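Local coordinates for protein PppA (Pseudomonas aeruginosa, PDB 6JKV) that probably removes phosphate from serine and threonine of proteins as a manganese-binding phosphatase of the PP2C family, and regulates the type VI secretion system, at residues Val59-Gly64 against Ala250-Thr255; Ser33-Gly38 against Lys42-Ala47; Ser48-Ala51 against Leu56-Val59; Asp140-Arg145 against Gly215-Ala220; Gly69-Ser74 against Gly112-Ser117. All blocks are in the same frame, centred on the assembly; numbering follows the deposited sequence.

Contact 1 (Val59-Gly64 against Ala250-Thr255)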
# COMPACT_ATOMS: atom_id res chain seq x y z
N VAL A 59 -2.82 -1.50 -1.01
CA VAL A 59 -1.69 -2.41 -1.33
C VAL A 59 -1.19 -3.03 -0.02
O VAL A 59 -1.02 -2.29 0.96
CB VAL A 59 -0.57 -1.67 -2.07
CG1 VAL A 59 0.66 -2.55 -2.23
CG2 VAL A 59 -1.05 -1.16 -3.43
N ALA A 60 -0.99 -4.35 -0.01
CA ALA A 60 -0.53 -5.11 1.17
C ALA A 60 0.63 -6.02 0.77
O ALA A 60 0.45 -6.84 -0.13
CB ALA A 60 -1.68 -5.89 1.76
N ASP A 61 1.77 -5.87 1.44
CA ASP A 61 2.98 -6.69 1.19
C ASP A 61 3.02 -7.81 2.24
O ASP A 61 3.38 -7.53 3.40
CB ASP A 61 4.25 -5.85 1.22
CG ASP A 61 5.50 -6.64 0.88
OD1 ASP A 61 5.42 -7.89 0.88
OD2 ASP A 61 6.55 -6.01 0.62
N GLY A 62 2.66 -9.03 1.84
CA GLY A 62 2.66 -10.20 2.73
C GLY A 62 4.06 -10.71 2.96
O GLY A 62 4.91 -10.59 2.06
N MET A 63 4.31 -11.25 4.15
CA MET A 63 5.59 -11.90 4.51
C MET A 63 5.31 -13.25 5.15
O MET A 63 4.32 -13.37 5.90
CB MET A 63 6.39 -11.02 5.48
CG MET A 63 5.61 -10.62 6.71
SD MET A 63 6.66 -9.95 8.00
CE MET A 63 6.41 -8.19 7.75
N GLY A 64 6.15 -14.24 4.86
CA GLY A 64 6.09 -15.57 5.50
C GLY A 64 6.04 -16.71 4.51
O GLY A 64 5.98 -17.87 4.97
N ALA A 250 13.95 -6.94 -10.60
CA ALA A 250 12.74 -7.31 -9.81
C ALA A 250 13.04 -8.31 -8.70
O ALA A 250 12.46 -9.40 -8.66
CB ALA A 250 11.70 -7.86 -10.75
N PRO A 251 13.89 -7.95 -7.72
CA PRO A 251 14.29 -8.88 -6.65
C PRO A 251 13.14 -9.25 -5.71
O PRO A 251 13.24 -10.28 -5.07
CB PRO A 251 15.39 -8.12 -5.90
CG PRO A 251 15.13 -6.66 -6.22
CD PRO A 251 14.44 -6.61 -7.56
N ASP A 252 12.09 -8.43 -5.67
CA ASP A 252 10.90 -8.60 -4.79
C ASP A 252 9.63 -8.63 -5.65
O ASP A 252 9.67 -8.18 -6.81
CB ASP A 252 10.84 -7.49 -3.75
CG ASP A 252 9.94 -7.79 -2.56
OD1 ASP A 252 9.33 -8.88 -2.55
OD2 ASP A 252 9.85 -6.94 -1.67
N ASN A 253 8.53 -9.15 -5.08
CA ASN A 253 7.17 -8.93 -5.62
C ASN A 253 7.02 -7.42 -5.80
O ASN A 253 7.39 -6.67 -4.89
CB ASN A 253 6.07 -9.46 -4.69
CG ASN A 253 6.21 -10.93 -4.35
OD1 ASN A 253 5.69 -11.38 -3.33
ND2 ASN A 253 6.88 -11.69 -5.21
N ILE A 254 6.52 -6.99 -6.95
CA ILE A 254 6.41 -5.55 -7.28
C ILE A 254 4.95 -5.26 -7.62
O ILE A 254 4.44 -5.88 -8.56
CB ILE A 254 7.38 -5.15 -8.41
CG1 ILE A 254 7.12 -3.71 -8.86
CG2 ILE A 254 7.33 -6.14 -9.56
CD1 ILE A 254 8.30 -3.08 -9.57
N THR A 255 4.33 -4.38 -6.84
CA THR A 255 2.92 -3.97 -7.05
C THR A 255 2.85 -2.45 -7.12
O THR A 255 3.53 -1.78 -6.31
CB THR A 255 2.01 -4.52 -5.95
OG1 THR A 255 2.21 -5.93 -5.89
CG2 THR A 255 0.55 -4.20 -6.20

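Contact 2 (Ser33-Gly38 against Lys42-Ala47)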
# COMPACT_ATOMS: atom_id res chain seq x y z
N SER A 33 -4.36 -0.94 -11.08
CA SER A 33 -3.39 -1.71 -10.28
C SER A 33 -2.75 -2.77 -11.17
O SER A 33 -3.42 -3.28 -12.09
CB SER A 33 -4.05 -2.36 -9.10
OG SER A 33 -4.81 -3.47 -9.54
N TYR A 34 -1.49 -3.05 -10.90
CA TYR A 34 -0.74 -4.13 -11.57
C TYR A 34 0.31 -4.66 -10.60
O TYR A 34 0.96 -3.86 -9.92
CB TYR A 34 -0.11 -3.64 -12.87
CG TYR A 34 0.53 -4.72 -13.71
CD1 TYR A 34 -0.12 -5.92 -13.95
CD2 TYR A 34 1.78 -4.54 -14.27
CE1 TYR A 34 0.47 -6.92 -14.71
CE2 TYR A 34 2.37 -5.52 -15.05
CZ TYR A 34 1.72 -6.72 -15.25
OH TYR A 34 2.28 -7.70 -16.02
N SER A 35 0.43 -5.98 -10.53
CA SER A 35 1.40 -6.68 -9.66
C SER A 35 2.17 -7.70 -10.50
O SER A 35 1.63 -8.20 -11.49
CB SER A 35 0.72 -7.35 -8.48
OG SER A 35 1.68 -7.80 -7.54
N HIS A 36 3.40 -7.97 -10.11
CA HIS A 36 4.23 -9.02 -10.74
C HIS A 36 5.04 -9.72 -9.66
O HIS A 36 5.55 -9.03 -8.74
CB HIS A 36 5.13 -8.45 -11.84
CG HIS A 36 5.65 -9.48 -12.79
ND1 HIS A 36 6.64 -10.38 -12.43
CD2 HIS A 36 5.34 -9.75 -14.08
CE1 HIS A 36 6.91 -11.16 -13.46
NE2 HIS A 36 6.12 -10.80 -14.48
N VAL A 37 5.16 -11.04 -9.78
CA VAL A 37 5.90 -11.87 -8.79
C VAL A 37 7.35 -11.37 -8.71
O VAL A 37 7.96 -11.49 -7.64
CB VAL A 37 5.81 -13.36 -9.15
CG1 VAL A 37 6.58 -13.69 -10.43
CG2 VAL A 37 6.29 -14.22 -8.00
N GLY A 38 7.86 -10.78 -9.80
CA GLY A 38 9.25 -10.32 -9.90
C GLY A 38 10.13 -11.36 -10.57
O GLY A 38 9.59 -12.25 -11.25
N LYS A 42 9.04 -16.72 -6.58
CA LYS A 42 8.13 -17.49 -7.47
C LYS A 42 6.71 -17.52 -6.89
O LYS A 42 5.82 -18.10 -7.55
CB LYS A 42 8.65 -18.91 -7.67
CG LYS A 42 10.06 -19.00 -8.23
CD LYS A 42 10.25 -18.12 -9.45
CE LYS A 42 11.39 -18.58 -10.34
NZ LYS A 42 12.59 -18.99 -9.57
N VAL A 43 6.50 -16.92 -5.72
CA VAL A 43 5.15 -16.76 -5.12
C VAL A 43 4.95 -15.27 -4.86
O VAL A 43 5.85 -14.63 -4.25
CB VAL A 43 4.99 -17.60 -3.84
CG1 VAL A 43 3.72 -17.24 -3.09
CG2 VAL A 43 5.04 -19.08 -4.15
N ASN A 44 3.83 -14.73 -5.33
CA ASN A 44 3.45 -13.32 -5.10
C ASN A 44 2.68 -13.22 -3.78
O ASN A 44 1.54 -13.69 -3.73
CB ASN A 44 2.66 -12.77 -6.29
CG ASN A 44 2.68 -11.26 -6.32
OD1 ASN A 44 2.99 -10.61 -5.32
ND2 ASN A 44 2.36 -10.68 -7.48
N GLU A 45 3.30 -12.65 -2.75
CA GLU A 45 2.65 -12.42 -1.44
C GLU A 45 2.10 -10.99 -1.38
O GLU A 45 1.41 -10.67 -0.40
CB GLU A 45 3.62 -12.67 -0.29
CG GLU A 45 3.96 -14.13 -0.12
CD GLU A 45 5.19 -14.36 0.73
OE1 GLU A 45 5.08 -14.27 1.97
OE2 GLU A 45 6.26 -14.65 0.14
N ASP A 46 2.39 -10.18 -2.41
CA ASP A 46 1.75 -8.85 -2.57
C ASP A 46 0.27 -9.06 -2.91
O ASP A 46 -0.05 -10.01 -3.62
CB ASP A 46 2.42 -8.00 -3.65
CG ASP A 46 3.69 -7.28 -3.22
OD1 ASP A 46 4.21 -7.56 -2.11
OD2 ASP A 46 4.16 -6.45 -4.02
N ALA A 47 -0.59 -8.19 -2.40
CA ALA A 47 -2.02 -8.14 -2.77
C ALA A 47 -2.44 -6.68 -2.92
O ALA A 47 -1.74 -5.79 -2.38
CB ALA A 47 -2.88 -8.84 -1.74
O HOH W 1 -0.63 -9.31 -6.23

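Contact 3 (Ser48-Ala51 against Leu56-Val59)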
# COMPACT_ATOMS: atom_id res chain seq x y z
N SER A 48 -3.52 -6.44 -3.64
CA SER A 48 -4.05 -5.08 -3.83
C SER A 48 -5.57 -5.15 -3.93
O SER A 48 -6.11 -6.20 -4.27
CB SER A 48 -3.43 -4.40 -5.03
OG SER A 48 -3.84 -5.02 -6.23
N LEU A 49 -6.21 -4.04 -3.58
CA LEU A 49 -7.66 -3.82 -3.79
C LEU A 49 -7.84 -2.49 -4.52
O LEU A 49 -7.42 -1.43 -3.99
CB LEU A 49 -8.39 -3.81 -2.45
CG LEU A 49 -9.87 -3.47 -2.58
CD1 LEU A 49 -10.62 -4.64 -3.20
CD2 LEU A 49 -10.49 -3.07 -1.24
N ASP A 50 -8.45 -2.55 -5.70
CA ASP A 50 -8.76 -1.37 -6.53
C ASP A 50 -10.28 -1.18 -6.53
O ASP A 50 -10.93 -1.70 -7.43
CB ASP A 50 -8.16 -1.54 -7.92
CG ASP A 50 -8.37 -0.34 -8.82
OD1 ASP A 50 -8.45 0.79 -8.29
OD2 ASP A 50 -8.47 -0.54 -10.06
N ALA A 51 -10.82 -0.49 -5.52
CA ALA A 51 -12.28 -0.32 -5.35
C ALA A 51 -12.61 1.17 -5.39
O ALA A 51 -13.04 1.75 -4.39
CB ALA A 51 -12.75 -0.97 -4.07
N LEU A 56 -11.82 3.42 -2.32
CA LEU A 56 -10.84 2.65 -1.52
C LEU A 56 -9.78 2.05 -2.43
O LEU A 56 -10.14 1.44 -3.46
CB LEU A 56 -11.54 1.53 -0.75
CG LEU A 56 -10.66 0.81 0.27
CD1 LEU A 56 -10.11 1.78 1.30
CD2 LEU A 56 -11.44 -0.30 0.96
N TRP A 57 -8.52 2.22 -2.05
CA TRP A 57 -7.36 1.64 -2.77
C TRP A 57 -6.37 1.12 -1.74
O TRP A 57 -6.04 1.86 -0.81
CB TRP A 57 -6.74 2.68 -3.70
CG TRP A 57 -7.75 3.26 -4.63
CD1 TRP A 57 -8.15 2.74 -5.83
CD2 TRP A 57 -8.53 4.44 -4.43
NE1 TRP A 57 -9.11 3.53 -6.39
CE2 TRP A 57 -9.36 4.59 -5.56
CE3 TRP A 57 -8.60 5.40 -3.41
CZ2 TRP A 57 -10.24 5.66 -5.70
CZ3 TRP A 57 -9.47 6.46 -3.55
CH2 TRP A 57 -10.28 6.58 -4.67
N VAL A 58 -5.95 -0.13 -1.90
CA VAL A 58 -5.15 -0.84 -0.88
C VAL A 58 -4.01 -1.55 -1.60
O VAL A 58 -4.24 -2.13 -2.67
CB VAL A 58 -6.02 -1.83 -0.08
CG1 VAL A 58 -5.18 -2.63 0.90
CG2 VAL A 58 -7.15 -1.12 0.65
N VAL A 59 -2.82 -1.50 -1.01
CA VAL A 59 -1.69 -2.41 -1.33
C VAL A 59 -1.19 -3.03 -0.02
O VAL A 59 -1.02 -2.29 0.96
CB VAL A 59 -0.57 -1.67 -2.07
CG1 VAL A 59 0.66 -2.55 -2.23
CG2 VAL A 59 -1.05 -1.16 -3.43

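Contact 4 (Asp140-Arg145 against Gly215-Ala220)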
# COMPACT_ATOMS: atom_id res chain seq x y z
N ASP A 140 6.35 -0.87 5.21
CA ASP A 140 7.26 -0.15 4.28
C ASP A 140 6.65 -0.11 2.88
O ASP A 140 7.40 0.10 1.90
CB ASP A 140 8.64 -0.80 4.26
CG ASP A 140 8.63 -2.26 3.87
OD1 ASP A 140 7.55 -2.79 3.57
OD2 ASP A 140 9.71 -2.88 3.88
N SER A 141 5.34 -0.35 2.77
CA SER A 141 4.55 -0.04 1.56
C SER A 141 4.17 1.45 1.62
O SER A 141 3.85 1.94 2.73
CB SER A 141 3.35 -0.93 1.43
OG SER A 141 3.72 -2.27 1.18
N ARG A 142 4.25 2.14 0.49
CA ARG A 142 4.26 3.61 0.46
C ARG A 142 3.03 4.14 -0.28
O ARG A 142 2.48 3.45 -1.18
CB ARG A 142 5.55 4.13 -0.16
CG ARG A 142 6.77 3.89 0.71
CD ARG A 142 8.05 4.16 -0.04
NE ARG A 142 9.23 3.93 0.80
CZ ARG A 142 10.41 4.49 0.59
NH1 ARG A 142 10.59 5.33 -0.42
NH2 ARG A 142 11.41 4.22 1.41
N LEU A 143 2.61 5.34 0.12
CA LEU A 143 1.75 6.23 -0.68
C LEU A 143 2.54 7.50 -1.02
O LEU A 143 3.10 8.13 -0.09
CB LEU A 143 0.49 6.58 0.09
CG LEU A 143 -0.31 7.71 -0.53
CD1 LEU A 143 -1.09 7.20 -1.74
CD2 LEU A 143 -1.22 8.36 0.49
N TYR A 144 2.56 7.84 -2.30
CA TYR A 144 3.10 9.11 -2.82
C TYR A 144 1.96 9.93 -3.43
O TYR A 144 0.98 9.36 -3.92
CB TYR A 144 4.14 8.87 -3.91
CG TYR A 144 5.42 8.20 -3.48
CD1 TYR A 144 5.51 6.82 -3.40
CD2 TYR A 144 6.55 8.94 -3.20
CE1 TYR A 144 6.69 6.19 -3.04
CE2 TYR A 144 7.74 8.33 -2.84
CZ TYR A 144 7.81 6.95 -2.77
OH TYR A 144 8.98 6.34 -2.43
N ARG A 145 2.13 11.25 -3.43
CA ARG A 145 1.23 12.16 -4.17
C ARG A 145 2.04 12.91 -5.22
O ARG A 145 3.09 13.46 -4.88
CB ARG A 145 0.53 13.14 -3.23
CG ARG A 145 -0.16 14.28 -3.96
CD ARG A 145 -0.96 15.18 -3.06
NE ARG A 145 -0.11 15.87 -2.11
CZ ARG A 145 -0.54 16.61 -1.10
NH1 ARG A 145 -1.84 16.75 -0.90
NH2 ARG A 145 0.33 17.16 -0.28
N GLY A 215 8.98 -3.43 -3.39
CA GLY A 215 9.53 -4.00 -4.63
C GLY A 215 9.68 -2.98 -5.74
O GLY A 215 10.59 -3.16 -6.58
N LEU A 216 8.85 -1.93 -5.74
CA LEU A 216 8.93 -0.86 -6.77
C LEU A 216 10.03 0.14 -6.38
O LEU A 216 10.95 0.36 -7.21
CB LEU A 216 7.58 -0.17 -6.93
CG LEU A 216 7.58 1.05 -7.86
CD1 LEU A 216 8.05 0.67 -9.26
CD2 LEU A 216 6.20 1.67 -7.91
N ASN A 217 9.93 0.76 -5.20
CA ASN A 217 10.90 1.82 -4.82
C ASN A 217 12.28 1.20 -4.62
O ASN A 217 13.28 1.94 -4.66
CB ASN A 217 10.46 2.66 -3.61
CG ASN A 217 9.91 1.84 -2.46
OD1 ASN A 217 8.77 1.40 -2.50
ND2 ASN A 217 10.71 1.69 -1.41
N LYS A 218 12.36 -0.12 -4.47
CA LYS A 218 13.67 -0.81 -4.37
C LYS A 218 14.37 -0.83 -5.73
O LYS A 218 15.60 -0.94 -5.75
CB LYS A 218 13.47 -2.23 -3.85
CG LYS A 218 14.50 -2.68 -2.83
CD LYS A 218 14.57 -4.18 -2.71
CE LYS A 218 13.27 -4.79 -2.22
NZ LYS A 218 12.94 -4.32 -0.86
N THR A 219 13.62 -0.69 -6.83
CA THR A 219 14.15 -0.80 -8.21
C THR A 219 14.05 0.52 -8.98
O THR A 219 14.58 0.58 -10.11
CB THR A 219 13.43 -1.90 -8.98
OG1 THR A 219 12.01 -1.74 -8.84
CG2 THR A 219 13.81 -3.29 -8.51
N ALA A 220 13.41 1.54 -8.43
CA ALA A 220 13.33 2.89 -9.05
C ALA A 220 13.31 3.95 -7.95
O ALA A 220 12.53 3.82 -6.99
CB ALA A 220 12.12 3.00 -9.93

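Contact 5 (Gly69-Ser74 against Gly112-Ser117)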
# COMPACT_ATOMS: atom_id res chain seq x y z
N GLY A 69 2.15 -15.34 4.09
CA GLY A 69 2.15 -13.92 3.69
C GLY A 69 0.96 -13.60 2.81
O GLY A 69 0.26 -12.62 3.10
N ASP A 70 0.73 -14.42 1.78
CA ASP A 70 -0.38 -14.20 0.82
C ASP A 70 -1.72 -14.41 1.55
O ASP A 70 -2.68 -13.68 1.24
CB ASP A 70 -0.25 -15.08 -0.42
CG ASP A 70 0.02 -16.55 -0.14
OD1 ASP A 70 0.18 -16.93 1.04
OD2 ASP A 70 0.08 -17.31 -1.13
N PHE A 71 -1.77 -15.36 2.48
CA PHE A 71 -2.93 -15.56 3.38
C PHE A 71 -3.30 -14.24 4.05
O PHE A 71 -4.48 -13.83 4.00
CB PHE A 71 -2.63 -16.65 4.41
CG PHE A 71 -3.51 -16.61 5.63
CD1 PHE A 71 -4.86 -16.94 5.54
CD2 PHE A 71 -3.00 -16.26 6.87
CE1 PHE A 71 -5.66 -16.91 6.67
CE2 PHE A 71 -3.81 -16.22 7.99
CZ PHE A 71 -5.14 -16.55 7.89
N VAL A 72 -2.33 -13.56 4.66
CA VAL A 72 -2.59 -12.31 5.44
C VAL A 72 -2.96 -11.18 4.47
O VAL A 72 -3.91 -10.44 4.74
CB VAL A 72 -1.40 -11.93 6.33
CG1 VAL A 72 -1.68 -10.66 7.10
CG2 VAL A 72 -1.04 -13.05 7.29
N SER A 73 -2.23 -11.04 3.36
CA SER A 73 -2.44 -9.91 2.42
C SER A 73 -3.82 -10.05 1.76
O SER A 73 -4.50 -9.02 1.63
CB SER A 73 -1.32 -9.79 1.40
OG SER A 73 -1.25 -10.90 0.52
N SER A 74 -4.23 -11.27 1.41
CA SER A 74 -5.54 -11.53 0.77
C SER A 74 -6.65 -11.31 1.81
O SER A 74 -7.68 -10.73 1.43
CB SER A 74 -5.61 -12.89 0.14
OG SER A 74 -5.15 -13.88 1.03
N GLY A 112 -0.11 -18.14 16.00
CA GLY A 112 0.08 -18.82 17.29
C GLY A 112 -0.26 -20.29 17.18
O GLY A 112 0.56 -21.12 17.61
N LEU A 113 -1.42 -20.60 16.59
CA LEU A 113 -1.89 -22.00 16.42
C LEU A 113 -0.86 -22.80 15.62
O LEU A 113 -0.48 -23.90 16.06
CB LEU A 113 -3.25 -22.01 15.72
CG LEU A 113 -3.72 -23.39 15.24
CD1 LEU A 113 -3.89 -24.35 16.42
CD2 LEU A 113 -5.01 -23.28 14.45
N ARG A 114 -0.43 -22.28 14.47
CA ARG A 114 0.48 -23.03 13.56
C ARG A 114 1.89 -23.12 14.17
O ARG A 114 2.62 -24.07 13.85
CB ARG A 114 0.50 -22.40 12.17
CG ARG A 114 -0.84 -22.45 11.45
CD ARG A 114 -0.66 -22.12 9.98
NE ARG A 114 -1.87 -21.59 9.36
CZ ARG A 114 -1.92 -21.03 8.15
NH1 ARG A 114 -0.82 -20.92 7.42
NH2 ARG A 114 -3.07 -20.57 7.68
N GLY A 115 2.25 -22.17 15.04
CA GLY A 115 3.59 -22.12 15.66
C GLY A 115 4.64 -21.56 14.71
O GLY A 115 5.82 -21.80 14.97
N VAL A 116 4.23 -20.84 13.67
CA VAL A 116 5.18 -20.28 12.66
C VAL A 116 5.80 -19.01 13.25
O VAL A 116 5.14 -18.33 14.07
CB VAL A 116 4.51 -20.00 11.30
CG1 VAL A 116 3.69 -21.18 10.82
CG2 VAL A 116 3.67 -18.73 11.34
N SER A 117 7.00 -18.68 12.80
CA SER A 117 7.74 -17.46 13.20
C SER A 117 7.26 -16.25 12.40
O SER A 117 7.15 -15.17 12.99
CB SER A 117 9.22 -17.66 13.06
OG SER A 117 9.69 -18.62 14.00

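Contact 1 (Val59-Gly64 against Ala250-Thr255)
The carboxylates of D61 and D252 come from opposite directions and meet at a manganese ion, their OD2 atoms 4.1 Å apart and their planes turned by 48°. That spacing between two like-charged groups is explained by the metal, which both OD2 atoms bind. Along D61, CB packs against the hydroxyl of S141. CG stands anti to the backbone N (chi1 -176°), which brings the carboxylate close to D252. From there the two oxygens divide their work: OD1 is a ligand of one manganese ion, and OD2 binds the other together with D252 OD2 and an oxygen of D214. The carbonyl O of G62, 3.0 Å from D61 OD1, joins it on the first ion, so a single aspartate bridges both metals. Aspartate suits the place because its short side chain offers two hard oxygens with little freedom to move. The second oxygen of D252, OD1, accepts a weak bond from N253 N, 2.7 Å away and bent to 120°, and lies in a long, weak ion pair with R41. Farther from the metals, V59 CG1 lies 4.3 Å from T255 CG2, a methyl contact, while T255 OG1 turns to S35 and D46. The backbones stay well apart and belong to different sheets: strand 56-63 lies between strands 46-51 and 120-129 in one, with A60 packed on helix 69-82 behind it, and strand 254-261 lies between strands 29-36 and 208-212 in the other.

Contact 2 (Ser33-Gly38 against Lys42-Ala47)
S35 and N44 join strand 29-36 to the asparagine of the R-x-x-N-E-D sequence motif of PP2C phosphatases, formed here by R41 and N44-D46. N44 CG is trans to its backbone N (chi1 -160°), which sends the amide across to the strand. There ND2 donates to S35 OG over 3.0 Å, with an angle of 158° and the hydroxyl close to the amide plane. The other end of the same amide turns back on its own segment: N44 OD1 receives a weak bond from D46 N at 3.0 Å. With both ends engaged, the amide is limited in its rotation, a task that suits asparagine, which carries donor and acceptor on one short stem. S35 OG also bonds T255 on the adjacent strand 254-261, and D46 OD2 bonds S213 near the manganese site.

V37 uses its branches unequally. At chi1 68°, CG2 lies anti to the backbone N and presses on the peptide linking K42 and V43, 3.5 Å from K42 C. Beyond it the chain turns at G38, whose positive phi is readily adopted without a side chain. H36 ND1 accepts G38 N at 2.9 Å in the ring plane. Between the segments, a water donates to D46 O at 2.8 Å and lies 3.1 Å from S35 OG.

Contact 3 (Ser48-Ala51 against Leu56-Val59)
S48-A51 and L56-V59 run antiparallel as the two arms of a hairpin, their short axes 4.5 Å apart and inclined at 168°. L49 and V58 form a hydrogen-bonded pair with both bonds made, L49 N to V58 O and V58 N to L49 O, and A51 and L56 form a second such pair. CA-H...O contacts accompany these bonds, W57 CA lying 3.3 Å from L49 O.

Side chains alternate between two faces. On one, L49, A51, L56 and V58 make an aliphatic surface. L49 and L56 cross at about a right angle with their CD2 methyls 3.7 Å apart, and L49 CB lies 3.9 Å from V58 CB. Branched and small apolar residues fit here because helices 69-82 and 89-114 cover this side: V77 and R81 touch L49, L80 touches V58, and Y92 and L96 touch L56.

The other face holds S48, D50, W57 and V59. S48, W57 and V59 pack on L257 of strand 254-261, in the second sheet, and the broad indole also reaches V259, while D50 meets S31 of strand 29-36. S48 CB and V59 CG2 approach to 4.3 Å. D50 CG lies anti to the backbone N (chi1 -177°), bringing OD1 to the edge of the indole, in its plane and 3.2 Å from W57 CD1.

S31 hydrogen-bonds D50 OD1 and is weakly bonded by W57 NE1, so it serves both side chains on this face. The in-plane approach places OD1 at the electropositive C-H edge of the indole, at CD1, probably a favourable electrostatic contact.

Contact 4 (Asp140-Arg145 against Gly215-Ala220)
The guanidinium of R142 and the side-chain amide of N217 lie stacked, their planes only 12° apart, with the amide covering one face of the arginine. N217 CG is 3.9 Å from R142 NE and 4.1 Å from R142 CZ, so the overlap is of van der Waals thickness. At the edge of the same guanidinium stands Y144: R142 NH1 donates to Y144 OH at 2.8 Å, fairly straight at 157°, with the oxygen in the guanidinium plane. R142 NH2 is taken by a salt bridge to D157. Face and edges are thus used by different partners, which fixes the rotation of the group. Arginine suits this spot because its flat head stacks and donates in several directions at once, and its extended chain from CG to NE spans the distance from strand to helix. Tyrosine reaches the same level from two residues on, along the strand, and its OH also has a weak bond to D222.

N217 holds its CG between the backbone N and the carbonyl carbon (chi1 44°), which turns the amide toward the strand. Its CB lies 4.1 Å from Y144 OH. Behind it, T219 N bonds L216 O at 2.9 Å within the turn, and K218 NZ salt-bridges D214.

R142 follows D140 and S141 in the G-D-S-R sequence motif, and G215 belongs to the S-D-G motif that supplies the manganese ligand D214; juxtaposing these two elements beside the metal site is characteristic of PP2C phosphatases.

Contact 5 (Gly69-Ser74 against Gly112-Ser117)
F71 turns one ring face to the guanidinium of R114, whose NH2 hangs 4.3 Å above the middle of the ring and 4.4 Å from F71 CD2. The phenyl group gets there because F71 CG is trans to the backbone N (chi1 160°), so it stands out from helix 69-82 toward the end of helix 89-114. R114 bridges the remaining gap with a long, nearly extended aliphatic chain. Such reach is what arginine offers here, and the ring face offers its pi cloud to NH2. M119 touches both partners, and E110 also packs on F71.

Between the two segments the contact is confined to this pair; farther back the helices pack through V72 and V107. In helix 69-82, regular backbone bonds run through the turn that carries F71: S73 N to G69 O at 3.0 Å and S74 N to D70 O at 2.9 Å. Helix 89-114 ends just after R114, where G115 takes a positive phi of 78°, a conformation that a residue without a side chain adopts easily.

R114 has stronger partners than the ring. NE forms a salt bridge with E110, outside the two segments, and NH1 bonds the carbonyl of A67. With its CZ 5.2 Å from the ring centroid, the cation-pi interaction is long and at most weakly attractive, consistent with a minor electrostatic contribution from the aromatic face, R114 probably being placed mainly by E110 and A67.

In the fold
Contacts 1 and 2 lie closest, their centres about 6 Å apart, joined by hydrogen bonds, among them N253 with V37. Contact 3 shares V59 with contact 1 and strand 46-51 with contact 2, continuing the same sheet away from the metals. Contact 4 reaches the other sheet and touches contact 1 through S141, L216 and T219, their centres about 11 Å apart; contact 5 stands outermost, its centre about 24 Å from that of contact 4. Along the chain, contacts 2, 3, 5 and 4 follow in order, and contact 1 encloses contacts 5 and 4 by bringing strand 254-261 back to strand 56-63. The two antiparallel sheets of the PP2C sandwich thus meet around the manganese ions.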